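Local structure of phospholethanolamine N-methyltransferase 2 (4KRI) at residues Trp195-Asn200 against Ser408-Lys413. The protein probably methylates phosphomonomethylethanolamine and then its dimethyl form, with S-adenosylmethionine as methyl donor, in the last steps of nematode phosphocholine synthesis. Sequence-based numbering, arbitrary orientation.
Sequences WIFGNN and SGWKSK. With 1SH (2-(methylamino)ethyl dihydrogen phosphate), chain E.
W410 reaches from helix 400-418 to the end of helix 187-197, where I196 and F197 meet the six-membered part of its indole. Outward from CB, the first torsion (chi1 -96°) swings the ring across to the other helix, and NE1 is hydrogen-bonded to E383 of helix 373-389. Next to NE1, CE2 lies near I196 CG1, which rides 3.8 Å above one face of the indole, toward its rim. At the far end, W410 CZ2 comes within 3.6 Å of F197 CZ, and W410 CH2 sits 3.8 Å from I196 CG2. The F197 ring and the six-membered ring of W410 stand oblique, planes 52° apart and centroids separated by 5.5 Å. The cluster sits beside the phosphobase pocket, to which K413 belongs, in the part of the chain that carries the Rossmann-type methyltransferase fold, and 1SH C1 lies at the edge of the F197 ring. The indole's opposite face carries the K413 ammonium, NZ 3.2 Å above the plane near the rim. A bend at chi3 (-77°) in the K413 chain brings NZ to O4 of the 1SH phosphate, to which it donates a 2.6 Å hydrogen bond; 1SH is also hydrogen-bonded by R345 and by Y193, Y327, Y341 and Y347.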
loop_
_atom_site.group_PDB
_atom_site.type_symbol
_atom_site.label_atom_id
_atom_site.label_comp_id
_atom_site.label_asym_id
_atom_site.label_seq_id
_atom_site.Cartn_x
_atom_site.Cartn_y
_atom_site.Cartn_z
ATOM N N TRP A 195 -16.207 11.119 -4.061
ATOM C CA TRP A 195 -17.491 11.718 -4.397
ATOM C C TRP A 195 -17.587 12.004 -5.893
ATOM O O TRP A 195 -18.606 11.716 -6.516
ATOM C CB TRP A 195 -17.724 13.003 -3.596
ATOM C CG TRP A 195 -19.150 13.507 -3.633
ATOM C CD1 TRP A 195 -20.145 13.214 -2.742
ATOM C CD2 TRP A 195 -19.729 14.396 -4.597
ATOM N NE1 TRP A 195 -21.302 13.861 -3.095
ATOM C CE2 TRP A 195 -21.073 14.596 -4.229
ATOM C CE3 TRP A 195 -19.241 15.050 -5.727
ATOM C CZ2 TRP A 195 -21.936 15.417 -4.956
ATOM C CZ3 TRP A 195 -20.102 15.864 -6.443
ATOM C CH2 TRP A 195 -21.428 16.042 -6.056
ATOM N N ILE A 196 -16.524 12.555 -6.477
ATOM C CA ILE A 196 -16.547 12.858 -7.905
ATOM C C ILE A 196 -16.316 11.629 -8.803
ATOM O O ILE A 196 -16.958 11.493 -9.851
ATOM C CB ILE A 196 -15.587 14.033 -8.275
ATOM C CG1 ILE A 196 -15.675 14.357 -9.764
ATOM C CG2 ILE A 196 -14.143 13.691 -7.944
ATOM C CD1 ILE A 196 -17.077 14.513 -10.258
ATOM N N PHE A 197 -15.413 10.743 -8.405
ATOM C CA PHE A 197 -15.096 9.582 -9.239
ATOM C C PHE A 197 -16.168 8.487 -9.176
ATOM O O PHE A 197 -16.450 7.820 -10.177
ATOM C CB PHE A 197 -13.721 9.004 -8.867
ATOM C CG PHE A 197 -12.561 9.869 -9.303
ATOM C CD1 PHE A 197 -12.380 10.187 -10.640
ATOM C CD2 PHE A 197 -11.640 10.338 -8.374
ATOM C CE1 PHE A 197 -11.307 10.971 -11.049
ATOM C CE2 PHE A 197 -10.567 11.122 -8.773
ATOM C CZ PHE A 197 -10.400 11.439 -10.114
ATOM N N GLY A 198 -16.767 8.307 -8.002
ATOM C CA GLY A 198 -17.758 7.262 -7.809
ATOM C C GLY A 198 -17.399 6.395 -6.618
ATOM O O GLY A 198 -16.220 6.274 -6.288
ATOM N N ASN A 199 -18.401 5.796 -5.972
ATOM C CA ASN A 199 -18.167 4.971 -4.785
ATOM C C ASN A 199 -16.986 4.004 -4.900
ATOM O O ASN A 199 -16.902 3.241 -5.856
ATOM C CB ASN A 199 -19.429 4.182 -4.418
ATOM C CG ASN A 199 -20.483 5.042 -3.733
ATOM O OD1 ASN A 199 -20.488 6.265 -3.868
ATOM N ND2 ASN A 199 -21.381 4.400 -2.988
ATOM N N ASN A 200 -16.093 4.053 -3.911
ATOM C CA ASN A 200 -14.923 3.164 -3.810
ATOM C C ASN A 200 -13.801 3.399 -4.816
ATOM O O ASN A 200 -12.817 2.657 -4.816
ATOM C CB ASN A 200 -15.321 1.680 -3.831
ATOM C CG ASN A 200 -16.407 1.350 -2.820
ATOM O OD1 ASN A 200 -16.177 1.376 -1.611
ATOM N ND2 ASN A 200 -17.590 1.011 -3.316
ATOM N N SER A 408 -12.365 23.649 -9.953
ATOM C CA SER A 408 -11.226 24.290 -10.602
ATOM C C SER A 408 -10.218 23.268 -11.101
ATOM O O SER A 408 -9.551 23.488 -12.108
ATOM C CB SER A 408 -10.542 25.257 -9.641
ATOM O OG SER A 408 -11.373 26.377 -9.400
ATOM N N GLY A 409 -10.105 22.151 -10.395
ATOM C CA GLY A 409 -9.186 21.114 -10.818
ATOM C C GLY A 409 -9.623 20.492 -12.126
ATOM O O GLY A 409 -8.811 20.234 -13.019
ATOM N N TRP A 410 -10.919 20.238 -12.245
ATOM C CA TRP A 410 -11.425 19.590 -13.446
ATOM C C TRP A 410 -11.378 20.558 -14.628
ATOM O O TRP A 410 -10.993 20.173 -15.738
ATOM C CB TRP A 410 -12.819 18.998 -13.190
ATOM C CG TRP A 410 -12.777 17.529 -12.838
ATOM C CD1 TRP A 410 -13.324 16.507 -13.558
ATOM C CD2 TRP A 410 -12.131 16.914 -11.702
ATOM N NE1 TRP A 410 -13.072 15.303 -12.943
ATOM C CE2 TRP A 410 -12.346 15.525 -11.801
ATOM C CE3 TRP A 410 -11.412 17.408 -10.606
ATOM C CZ2 TRP A 410 -11.862 14.617 -10.848
ATOM C CZ3 TRP A 410 -10.930 16.496 -9.655
ATOM C CH2 TRP A 410 -11.154 15.122 -9.790
ATOM N N LYS A 411 -11.717 21.822 -14.378
ATOM C CA LYS A 411 -11.548 22.864 -15.391
ATOM C C LYS A 411 -10.100 22.899 -15.893
ATOM O O LYS A 411 -9.850 22.897 -17.097
ATOM C CB LYS A 411 -11.941 24.236 -14.832
ATOM C CG LYS A 411 -11.864 25.352 -15.872
ATOM C CD LYS A 411 -11.963 26.740 -15.253
ATOM C CE LYS A 411 -11.769 27.826 -16.324
ATOM N NZ LYS A 411 -11.757 29.219 -15.774
ATOM N N SER A 412 -9.151 22.904 -14.960
ATOM C CA SER A 412 -7.731 22.942 -15.308
ATOM C C SER A 412 -7.243 21.746 -16.129
ATOM O O SER A 412 -6.513 21.917 -17.108
ATOM C CB SER A 412 -6.879 23.101 -14.047
ATOM O OG SER A 412 -7.046 24.396 -13.496
ATOM N N LYS A 413 -7.627 20.538 -15.727
ATOM C CA LYS A 413 -7.234 19.346 -16.474
ATOM C C LYS A 413 -7.733 19.385 -17.917
ATOM O O LYS A 413 -7.028 18.975 -18.837
ATOM C CB LYS A 413 -7.678 18.072 -15.742
ATOM C CG LYS A 413 -6.766 17.745 -14.565
ATOM C CD LYS A 413 -7.212 16.514 -13.803
ATOM C CE LYS A 413 -8.390 16.826 -12.907
ATOM N NZ LYS A 413 -8.640 15.662 -12.015
HETATM O O4 1SH E . -6.450 14.494 -11.156
HETATM P P1 1SH E . -5.696 14.641 -9.838
HETATM O O1 1SH E . -4.329 15.166 -10.035
HETATM O O3 1SH E . -6.506 15.596 -8.882
HETATM O O2 1SH E . -5.556 13.204 -9.184
HETATM C C1 1SH E . -6.652 12.466 -9.025
HETATM C C2 1SH E . -6.425 11.021 -8.601
HETATM N N1 1SH E . -5.765 10.158 -9.540
HETATM C C3 1SH E . -5.508 8.926 -8.887
#